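PDB 3K32: uncharacterized protein MJ0690 from Methanocaldococcus jannaschii, which is of unknown function but has a HUP-type, Rossmann-like fold and is predicted to be a subunit of a tRNA methyltransferase. Local coordinates for residues Ile36-Gly41 against Ser167-Glu172; Ile69-Ala74 against Arg174-Glu179; Phe153-Glu158 against Gly198-Ile203. One frame throughout, in Å; residues are numbered along the deposited sequence.

Interaction 1: residues Ile36-Gly41 against Ser167-Glu172; sequences ITINFG and SDYEAE
At the C-terminal end of strand 32-39, in the parallel sheet of a HUP-type, Rossmann-like fold, an Asx turn is gripped by a glutamate from the start of helix 169-180. The turn closes where N39 OD1 accepts from G41 N at 3.0 Å, the donor standing above the carbonyl plane. E172 reaches this corner from the helix. Its CG lies anti to the carbonyl carbon (chi1 -69°) and the chain runs extended beyond it, so the carboxylate arrives beside the backbone of N39 and F40. OE1 takes the F40 N-H on its syn lone pair, 2.7 Å from F40 N at an N-H...O angle of 143°. OE2 continues along the loop, accepting from I43 N and, weakly, from V42 N. Several backbone donors around one buried carboxylate would be expected to keep it ionised. The N39 amide lies nearly flat against this group, the two planes 14° apart, while its ND2 donates to I43 O.

Beside this polar corner, F40 and Y169 make the apolar part of the contact. F40 has I38 CG2 over one face, and its edge meets Y169 CD1, which is 3.9 Å from F40 CE1. The edge of the Y169 ring in turn faces I38 CB at 4.2 Å from Y169 CE1, and Y169 OH is hydrogen-bonded to H91 on helix 84-98. D168 is the N-cap of helix 169-180, with a weak bond from E170 N to its OD1. Further back along the strand no direct polar bond joins the segments: T37 packs its methyl CG2 3.5 Å from S167 O, and a water bridges the two backbones, donating to S167 O at 2.7 Å and to I38 O at 3.1 Å.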
loop_
_atom_site.group_PDB
_atom_site.type_symbol
_atom_site.label_atom_id
_atom_site.label_comp_id
_atom_site.label_asym_id
_atom_site.label_seq_id
_atom_site.Cartn_x
_atom_site.Cartn_y
_atom_site.Cartn_z
ATOM N N ILE B 36 -12.196 6.795 -12.908
ATOM C CA ILE B 36 -12.807 6.128 -14.048
ATOM C C ILE B 36 -13.464 4.770 -13.675
ATOM O O ILE B 36 -12.947 3.978 -12.872
ATOM C CB ILE B 36 -11.801 5.958 -15.194
ATOM C CG1 ILE B 36 -10.804 4.873 -14.849
ATOM C CG2 ILE B 36 -11.071 7.263 -15.496
ATOM C CD1 ILE B 36 -11.205 3.551 -15.431
ATOM N N THR B 37 -14.623 4.533 -14.262
ATOM C CA THR B 37 -15.383 3.318 -14.052
ATOM C C THR B 37 -15.619 2.645 -15.403
ATOM O O THR B 37 -16.176 3.250 -16.318
ATOM C CB THR B 37 -16.768 3.631 -13.425
ATOM O OG1 THR B 37 -16.600 4.389 -12.227
ATOM C CG2 THR B 37 -17.513 2.355 -13.094
ATOM N N ILE B 38 -15.186 1.400 -15.524
ATOM C CA ILE B 38 -15.431 0.624 -16.721
ATOM C C ILE B 38 -16.912 0.337 -16.896
ATOM O O ILE B 38 -17.616 0.056 -15.923
ATOM C CB ILE B 38 -14.699 -0.728 -16.674
ATOM C CG1 ILE B 38 -13.183 -0.521 -16.626
ATOM C CG2 ILE B 38 -15.116 -1.622 -17.845
ATOM C CD1 ILE B 38 -12.693 0.611 -17.495
ATOM N N ASN B 39 -17.370 0.419 -18.145
ATOM C CA ASN B 39 -18.672 -0.115 -18.557
ATOM C C ASN B 39 -18.550 -1.013 -19.792
ATOM O O ASN B 39 -17.748 -0.754 -20.693
ATOM C CB ASN B 39 -19.679 1.005 -18.832
ATOM C CG ASN B 39 -21.077 0.474 -18.997
ATOM O OD1 ASN B 39 -21.662 0.540 -20.079
ATOM N ND2 ASN B 39 -21.606 -0.120 -17.929
ATOM N N PHE B 40 -19.347 -2.071 -19.852
ATOM C CA PHE B 40 -19.218 -3.015 -20.961
ATOM C C PHE B 40 -20.443 -3.009 -21.862
ATOM O O PHE B 40 -20.603 -3.908 -22.686
ATOM C CB PHE B 40 -18.988 -4.439 -20.454
ATOM C CG PHE B 40 -17.709 -4.632 -19.692
ATOM C CD1 PHE B 40 -17.702 -4.588 -18.302
ATOM C CD2 PHE B 40 -16.518 -4.895 -20.359
ATOM C CE1 PHE B 40 -16.523 -4.786 -17.579
ATOM C CE2 PHE B 40 -15.322 -5.108 -19.644
ATOM C CZ PHE B 40 -15.328 -5.050 -18.251
ATOM N N GLY B 41 -21.311 -2.011 -21.685
ATOM C CA GLY B 41 -22.506 -1.863 -22.499
ATOM C C GLY B 41 -23.667 -2.791 -22.164
ATOM O O GLY B 41 -24.686 -2.779 -22.849
ATOM N N SER B 167 -20.736 -0.656 -8.482
ATOM C CA SER B 167 -20.147 -0.169 -9.732
ATOM C C SER B 167 -18.871 -0.890 -10.165
ATOM O O SER B 167 -18.130 -0.385 -11.004
ATOM C CB SER B 167 -19.927 1.354 -9.705
ATOM O OG SER B 167 -21.139 2.079 -9.862
ATOM N N ASP B 168 -18.615 -2.067 -9.604
ATOM C CA ASP B 168 -17.545 -2.918 -10.121
ATOM C C ASP B 168 -18.092 -3.917 -11.151
ATOM O O ASP B 168 -19.297 -3.947 -11.420
ATOM C CB ASP B 168 -16.855 -3.655 -8.978
ATOM C CG ASP B 168 -17.844 -4.188 -7.967
ATOM O OD1 ASP B 168 -18.472 -5.240 -8.241
ATOM O OD2 ASP B 168 -18.010 -3.537 -6.910
ATOM N N TYR B 169 -17.201 -4.737 -11.699
ATOM C CA TYR B 169 -17.526 -5.686 -12.765
ATOM C C TYR B 169 -18.691 -6.633 -12.446
ATOM O O TYR B 169 -19.442 -7.055 -13.335
ATOM C CB TYR B 169 -16.303 -6.528 -13.099
ATOM C CG TYR B 169 -15.020 -5.755 -13.190
ATOM C CD1 TYR B 169 -14.913 -4.612 -13.977
ATOM C CD2 TYR B 169 -13.899 -6.183 -12.507
ATOM C CE1 TYR B 169 -13.712 -3.919 -14.064
ATOM C CE2 TYR B 169 -12.698 -5.508 -12.594
ATOM C CZ TYR B 169 -12.606 -4.384 -13.360
ATOM O OH TYR B 169 -11.400 -3.732 -13.400
ATOM N N GLU B 170 -18.811 -6.976 -11.171
ATOM C CA GLU B 170 -19.862 -7.856 -10.693
ATOM C C GLU B 170 -21.217 -7.673 -11.409
ATOM O O GLU B 170 -21.649 -8.542 -12.159
ATOM C CB GLU B 170 -20.015 -7.662 -9.186
ATOM C CG GLU B 170 -20.139 -8.948 -8.411
ATOM C CD GLU B 170 -19.573 -8.843 -7.006
ATOM O OE1 GLU B 170 -18.348 -9.069 -6.832
ATOM O OE2 GLU B 170 -20.358 -8.546 -6.076
ATOM N N ALA B 171 -21.873 -6.541 -11.179
ATOM C CA ALA B 171 -23.220 -6.314 -11.691
ATOM C C ALA B 171 -23.365 -6.696 -13.157
ATOM O O ALA B 171 -24.294 -7.424 -13.523
ATOM C CB ALA B 171 -23.633 -4.874 -11.476
ATOM N N GLU B 172 -22.449 -6.201 -13.990
ATOM C CA GLU B 172 -22.512 -6.465 -15.428
ATOM C C GLU B 172 -22.288 -7.945 -15.720
ATOM O O GLU B 172 -22.856 -8.493 -16.666
ATOM C CB GLU B 172 -21.554 -5.568 -16.242
ATOM C CG GLU B 172 -21.972 -4.089 -16.251
ATOM C CD GLU B 172 -21.467 -3.288 -17.457
ATOM O OE1 GLU B 172 -20.270 -2.916 -17.490
ATOM O OE2 GLU B 172 -22.286 -2.996 -18.358
HETATM O O HOH W 1 -17.447 -1.644 -13.350
#

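Interaction 2: residues Ile69-Ala74 against Arg174-Glu179; sequences IVEKAA and RHILKE
One face of the E71 carboxylate is laid over the branches of I176, with I176 CD1 3.8 Å from E71 CD and I176 CG2 3.5 Å from E71 OE1. The other flat group, the R174 guanidinium, has K178 NZ at its edge, in plane, and both point off the outer side of their helix. E71 leaves its own helix pointing away from the partner, and a bend at chi2 (-66°) swings the carboxylate back across. Its oxygens are held from outside the pair, OE2 in a salt bridge with R67 and OE1 in another with R180. R67 also pairs with E179, so one arginine sits between two acids whose E71 OE2 and E179 OE1 lie 5.3 Å apart, and would be expected to offset their repulsion. An alanine in place of E71 would remove the flat cover over I176 and the carboxylate that pairs with R67 and R180, leaving R67 with E179, and would probably loosen the tie between the two helices.

Otherwise the interface is aliphatic. I176 carries most of the contact, its CD1 pressed tightly at 3.4 Å against V70 CG2, the V70 branch in the crowded position between backbone N and carbonyl carbon. Its other branch, I176 CG2, meets A74 CB at 3.9 Å. L177 adds its CD2, 4.0 Å from A74 CB. The segment axes come within 9.2 Å and cross at -66°, with A74 CA and L177 CA the nearest pair of CA atoms.

Helix 84-98 packs on I69 and A73 of helix 68-80, and I173, one turn before L177, also touches V70 and A73. L177 reaches Y187 of helix 184-187, while I69 and V70 lean on F40, just past the end of strand 32-39.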
loop_
_atom_site.group_PDB
_atom_site.type_symbol
_atom_site.label_atom_id
_atom_site.label_comp_id
_atom_site.label_asym_id
_atom_site.label_seq_id
_atom_site.Cartn_x
_atom_site.Cartn_y
_atom_site.Cartn_z
ATOM N N ILE B 69 -15.398 -9.105 -23.023
ATOM C CA ILE B 69 -14.577 -9.272 -21.838
ATOM C C ILE B 69 -15.416 -9.883 -20.731
ATOM O O ILE B 69 -14.982 -10.833 -20.077
ATOM C CB ILE B 69 -13.962 -7.941 -21.365
ATOM C CG1 ILE B 69 -12.976 -7.412 -22.407
ATOM C CG2 ILE B 69 -13.241 -8.146 -20.045
ATOM C CD1 ILE B 69 -12.770 -5.957 -22.326
ATOM N N VAL B 70 -16.629 -9.361 -20.539
ATOM C CA VAL B 70 -17.522 -9.908 -19.513
ATOM C C VAL B 70 -18.197 -11.199 -19.948
ATOM O O VAL B 70 -18.472 -12.066 -19.117
ATOM C CB VAL B 70 -18.584 -8.886 -19.017
ATOM C CG1 VAL B 70 -17.956 -7.937 -18.009
ATOM C CG2 VAL B 70 -19.245 -8.121 -20.197
ATOM N N GLU B 71 -18.442 -11.344 -21.247
ATOM C CA GLU B 71 -18.993 -12.594 -21.764
ATOM C C GLU B 71 -18.101 -13.748 -21.326
ATOM O O GLU B 71 -18.580 -14.799 -20.887
ATOM C CB GLU B 71 -19.138 -12.549 -23.287
ATOM C CG GLU B 71 -20.257 -11.635 -23.771
ATOM C CD GLU B 71 -21.646 -12.124 -23.363
ATOM O OE1 GLU B 71 -21.771 -13.301 -22.951
ATOM O OE2 GLU B 71 -22.617 -11.339 -23.467
ATOM N N LYS B 72 -16.795 -13.530 -21.412
ATOM C CA LYS B 72 -15.829 -14.550 -21.031
ATOM C C LYS B 72 -15.759 -14.722 -19.502
ATOM O O LYS B 72 -15.599 -15.844 -18.996
ATOM C CB LYS B 72 -14.455 -14.236 -21.622
ATOM C CG LYS B 72 -13.390 -15.173 -21.148
ATOM C CD LYS B 72 -12.146 -15.078 -21.993
ATOM C CE LYS B 72 -11.218 -16.252 -21.698
ATOM N NZ LYS B 72 -11.906 -17.573 -21.836
ATOM N N ALA B 73 -15.891 -13.618 -18.766
ATOM C CA ALA B 73 -15.935 -13.703 -17.310
ATOM C C ALA B 73 -17.118 -14.553 -16.915
ATOM O O ALA B 73 -17.050 -15.321 -15.956
ATOM C CB ALA B 73 -16.040 -12.331 -16.679
ATOM N N ALA B 74 -18.214 -14.396 -17.654
ATOM C CA ALA B 74 -19.402 -15.209 -17.431
ATOM C C ALA B 74 -19.071 -16.693 -17.668
ATOM O O ALA B 74 -19.362 -17.543 -16.825
ATOM C CB ALA B 74 -20.539 -14.753 -18.323
ATOM N N ARG B 174 -22.995 -10.371 -13.425
ATOM C CA ARG B 174 -24.203 -10.926 -12.855
ATOM C C ARG B 174 -25.312 -10.902 -13.903
ATOM O O ARG B 174 -26.027 -11.890 -14.098
ATOM C CB ARG B 174 -24.606 -10.105 -11.629
ATOM C CG ARG B 174 -25.144 -10.914 -10.462
ATOM C CD ARG B 174 -25.049 -10.122 -9.161
ATOM N NE ARG B 174 -26.362 -9.901 -8.551
ATOM C CZ ARG B 174 -26.552 -9.527 -7.286
ATOM N NH1 ARG B 174 -25.512 -9.337 -6.483
ATOM N NH2 ARG B 174 -27.783 -9.351 -6.818
ATOM N N HIS B 175 -25.436 -9.776 -14.592
ATOM C CA HIS B 175 -26.514 -9.603 -15.545
ATOM C C HIS B 175 -26.459 -10.610 -16.686
ATOM O O HIS B 175 -27.472 -11.210 -17.051
ATOM C CB HIS B 175 -26.504 -8.195 -16.110
ATOM C CG HIS B 175 -27.813 -7.784 -16.699
ATOM N ND1 HIS B 175 -28.079 -7.866 -18.050
ATOM C CD2 HIS B 175 -28.938 -7.309 -16.120
ATOM C CE1 HIS B 175 -29.310 -7.446 -18.279
ATOM N NE2 HIS B 175 -29.854 -7.102 -17.124
ATOM N N ILE B 176 -25.274 -10.784 -17.260
ATOM C CA ILE B 176 -25.111 -11.741 -18.345
ATOM C C ILE B 176 -25.541 -13.117 -17.856
ATOM O O ILE B 176 -26.204 -13.858 -18.575
ATOM C CB ILE B 176 -23.657 -11.775 -18.882
ATOM C CG1 ILE B 176 -23.272 -10.409 -19.454
ATOM C CG2 ILE B 176 -23.501 -12.842 -19.959
ATOM C CD1 ILE B 176 -21.872 -10.345 -20.002
ATOM N N LEU B 177 -25.190 -13.440 -16.616
ATOM C CA LEU B 177 -25.505 -14.754 -16.059
ATOM C C LEU B 177 -27.010 -14.974 -15.998
ATOM O O LEU B 177 -27.506 -16.043 -16.350
ATOM C CB LEU B 177 -24.874 -14.928 -14.680
ATOM C CG LEU B 177 -23.347 -14.957 -14.705
ATOM C CD1 LEU B 177 -22.754 -14.898 -13.297
ATOM C CD2 LEU B 177 -22.866 -16.187 -15.443
ATOM N N LYS B 178 -27.732 -13.948 -15.567
ATOM C CA LYS B 178 -29.180 -13.998 -15.593
ATOM C C LYS B 178 -29.680 -14.283 -17.011
ATOM O O LYS B 178 -30.295 -15.320 -17.249
ATOM C CB LYS B 178 -29.788 -12.709 -15.036
ATOM C CG LYS B 178 -29.806 -12.663 -13.512
ATOM C CD LYS B 178 -30.686 -11.531 -12.981
ATOM C CE LYS B 178 -29.862 -10.322 -12.544
ATOM N NZ LYS B 178 -29.220 -10.526 -11.212
ATOM N N GLU B 179 -29.397 -13.379 -17.948
ATOM C CA GLU B 179 -29.828 -13.565 -19.325
ATOM C C GLU B 179 -29.611 -15.004 -19.736
ATOM O O GLU B 179 -30.401 -15.578 -20.490
ATOM C CB GLU B 179 -29.028 -12.679 -20.280
ATOM C CG GLU B 179 -29.412 -11.222 -20.285
ATOM C CD GLU B 179 -28.482 -10.393 -21.153
ATOM O OE1 GLU B 179 -27.644 -10.987 -21.864
ATOM O OE2 GLU B 179 -28.590 -9.149 -21.126
#

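Interaction 3: residues Phe153-Glu158 against Gly198-Ile203; sequences FFILEE and GLKKEI
This is the end of a two-stranded antiparallel sheet, strands 154-159 and 193-199, set apart from the central parallel sheet, with the contact centred about 19 Å from the centre of the chain. The first strand starts directly off helix 143-153 and the second runs out into the C-terminal tail. I155 and G198 form the hydrogen-bonded pair: I155 N donates to G198 O at 2.7 Å, while the return bond from G198 N to I155 O is weak. F154 and L199 make the neighbouring non-hydrogen-bonded pair. Beyond it F153 O, at the helix end, takes the K200 N-H at 2.6 Å almost straight on, at 177°.

F154 and L199 lie side by side on the same face of the sheet, L199 CD2 3.6 Å from F154 CE1. F153 CB sits over one face of the F154 ring, G198 O is at its edge in plane, and helix 17-28 brings S20 and L21 against the side chain. On the face carrying I155, the chain of K200 crosses it at about a right angle, K200 CG 3.3 Å from I155 CD1. Bends at chi3 and chi4 carry K200 NZ to S151 O of helix 143-153 and to a water that donates weakly to F154 O.

K201, its CG in the crowded position (chi1 42°) and the rest extended, lays its end over one face of the F153 ring: CE is 3.9 Å and NZ 4.0 Å from the ring centroid. F153 also packs on L29 of the second subunit. The backbone bonds hold the tail; K200 NZ adds a direct bond to S151 O, and K201 adds CH-pi (CE) and cation-pi (NZ) contacts, so its charge probably gains stabilisation from the ring while its aliphatic end covers it, close to the dimer interface.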
loop_
_atom_site.group_PDB
_atom_site.type_symbol
_atom_site.label_atom_id
_atom_site.label_comp_id
_atom_site.label_asym_id
_atom_site.label_seq_id
_atom_site.Cartn_x
_atom_site.Cartn_y
_atom_site.Cartn_z
ATOM N N PHE B 153 -13.033 9.167 7.593
ATOM C CA PHE B 153 -13.224 10.107 6.491
ATOM C C PHE B 153 -14.682 10.250 6.064
ATOM O O PHE B 153 -15.119 11.332 5.680
ATOM C CB PHE B 153 -12.378 9.705 5.279
ATOM C CG PHE B 153 -10.953 10.162 5.354
ATOM C CD1 PHE B 153 -10.576 11.366 4.810
ATOM C CD2 PHE B 153 -9.995 9.384 5.967
ATOM C CE1 PHE B 153 -9.264 11.781 4.875
ATOM C CE2 PHE B 153 -8.684 9.795 6.040
ATOM C CZ PHE B 153 -8.317 10.991 5.493
ATOM N N PHE B 154 -15.438 9.162 6.134
ATOM C CA PHE B 154 -16.739 9.149 5.483
ATOM C C PHE B 154 -17.931 8.959 6.397
ATOM O O PHE B 154 -17.857 8.289 7.427
ATOM C CB PHE B 154 -16.772 8.092 4.382
ATOM C CG PHE B 154 -15.638 8.206 3.393
ATOM C CD1 PHE B 154 -15.517 9.319 2.579
ATOM C CD2 PHE B 154 -14.708 7.178 3.261
ATOM C CE1 PHE B 154 -14.470 9.418 1.667
ATOM C CE2 PHE B 154 -13.663 7.263 2.340
ATOM C CZ PHE B 154 -13.537 8.386 1.545
ATOM N N ILE B 155 -19.036 9.581 6.009
ATOM C CA ILE B 155 -20.326 9.213 6.551
ATOM C C ILE B 155 -20.799 7.998 5.766
ATOM O O ILE B 155 -20.745 7.983 4.523
ATOM C CB ILE B 155 -21.327 10.351 6.419
ATOM C CG1 ILE B 155 -20.750 11.603 7.071
ATOM C CG2 ILE B 155 -22.634 9.986 7.116
ATOM C CD1 ILE B 155 -20.583 11.452 8.554
ATOM N N LEU B 156 -21.237 6.970 6.483
ATOM C CA LEU B 156 -21.531 5.687 5.848
ATOM C C LEU B 156 -22.950 5.167 6.093
ATOM O O LEU B 156 -23.598 5.516 7.088
ATOM C CB LEU B 156 -20.512 4.647 6.304
ATOM C CG LEU B 156 -19.056 4.998 6.008
ATOM C CD1 LEU B 156 -18.112 3.987 6.678
ATOM C CD2 LEU B 156 -18.836 5.068 4.498
ATOM N N GLU B 157 -23.421 4.319 5.180
ATOM C CA GLU B 157 -24.735 3.706 5.318
ATOM C C GLU B 157 -24.785 2.405 4.550
ATOM O O GLU B 157 -24.139 2.289 3.519
ATOM C CB GLU B 157 -25.805 4.639 4.779
ATOM C CG GLU B 157 -27.106 4.563 5.529
ATOM C CD GLU B 157 -28.177 5.410 4.887
ATOM O OE1 GLU B 157 -28.896 6.115 5.628
ATOM O OE2 GLU B 157 -28.288 5.377 3.641
ATOM N N GLU B 158 -25.562 1.436 5.037
ATOM C CA GLU B 158 -25.661 0.128 4.375
ATOM C C GLU B 158 -26.733 0.045 3.262
ATOM O O GLU B 158 -27.848 0.544 3.418
ATOM C CB GLU B 158 -25.866 -0.994 5.408
ATOM C CG GLU B 158 -27.330 -1.391 5.648
ATOM C CD GLU B 158 -27.640 -2.834 5.241
ATOM O OE1 GLU B 158 -27.874 -3.080 4.037
ATOM O OE2 GLU B 158 -27.658 -3.721 6.125
ATOM N N GLY B 198 -21.295 10.814 2.724
ATOM C CA GLY B 198 -20.686 12.116 2.868
ATOM C C GLY B 198 -19.294 12.079 3.430
ATOM O O GLY B 198 -18.745 11.005 3.715
ATOM N N LEU B 199 -18.728 13.268 3.591
ATOM C CA LEU B 199 -17.383 13.432 4.142
ATOM C C LEU B 199 -17.412 13.916 5.578
ATOM O O LEU B 199 -18.163 14.827 5.910
ATOM C CB LEU B 199 -16.624 14.453 3.330
ATOM C CG LEU B 199 -16.230 13.960 1.957
ATOM C CD1 LEU B 199 -15.821 15.134 1.085
ATOM C CD2 LEU B 199 -15.090 12.967 2.130
ATOM N N LYS B 200 -16.578 13.329 6.429
ATOM C CA LYS B 200 -16.504 13.786 7.815
ATOM C C LYS B 200 -15.569 14.970 7.992
ATOM O O LYS B 200 -15.565 15.598 9.044
ATOM C CB LYS B 200 -16.137 12.646 8.752
ATOM C CG LYS B 200 -17.278 11.656 8.863
ATOM C CD LYS B 200 -16.866 10.341 9.468
ATOM C CE LYS B 200 -17.395 10.196 10.865
ATOM N NZ LYS B 200 -17.698 8.762 11.132
ATOM N N LYS B 201 -14.801 15.276 6.946
ATOM C CA LYS B 201 -13.859 16.396 6.939
ATOM C C LYS B 201 -13.359 16.650 5.519
ATOM O O LYS B 201 -13.479 15.795 4.641
ATOM C CB LYS B 201 -12.670 16.118 7.873
ATOM C CG LYS B 201 -12.148 14.690 7.779
ATOM C CD LYS B 201 -10.751 14.523 8.360
ATOM C CE LYS B 201 -10.325 13.060 8.309
ATOM N NZ LYS B 201 -8.869 12.865 8.552
ATOM N N GLU B 202 -12.805 17.830 5.297
ATOM C CA GLU B 202 -12.242 18.167 4.003
ATOM C C GLU B 202 -11.130 17.194 3.641
ATOM O O GLU B 202 -10.371 16.735 4.504
ATOM C CB GLU B 202 -11.692 19.595 3.993
ATOM C CG GLU B 202 -12.670 20.658 4.452
ATOM C CD GLU B 202 -12.218 22.059 4.078
ATOM O OE1 GLU B 202 -12.589 22.522 2.976
ATOM O OE2 GLU B 202 -11.495 22.691 4.882
ATOM N N ILE B 203 -11.044 16.889 2.353
ATOM C CA ILE B 203 -10.064 15.963 1.836
ATOM C C ILE B 203 -8.675 16.608 1.803
ATOM O O ILE B 203 -8.541 17.814 1.580
ATOM C CB ILE B 203 -10.470 15.488 0.433
ATOM C CG1 ILE B 203 -11.860 14.866 0.489
ATOM C CG2 ILE B 203 -9.493 14.450 -0.093
ATOM C CD1 ILE B 203 -12.355 14.372 -0.829
HETATM O O HOH W 2 -18.703 6.254 9.934
#

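Interactions 1 and 2 are neighbours, their centres 11 Å apart, and both draw on helix 169-180: its first turn meets the end of strand 32-39, its later turns helix 68-80. F40 joins them directly, with F40 CD1 3.4 Å from V70 CG1 and F40 CE2 3.6 Å from I69 CB. Interaction 3 lies apart, 24 Å from interaction 1 and 33 Å from interaction 2 between centres, on the side of the chain's centre opposite interaction 2. Strand 154-159 nevertheless leads into helix 169-180. Interactions 1 and 3 both border the SGGKDS sequence, a PP-loop signature suggesting a nucleotide site: T37 OG1 bonds to F13 O just before it, and F154 touches S20 just after it.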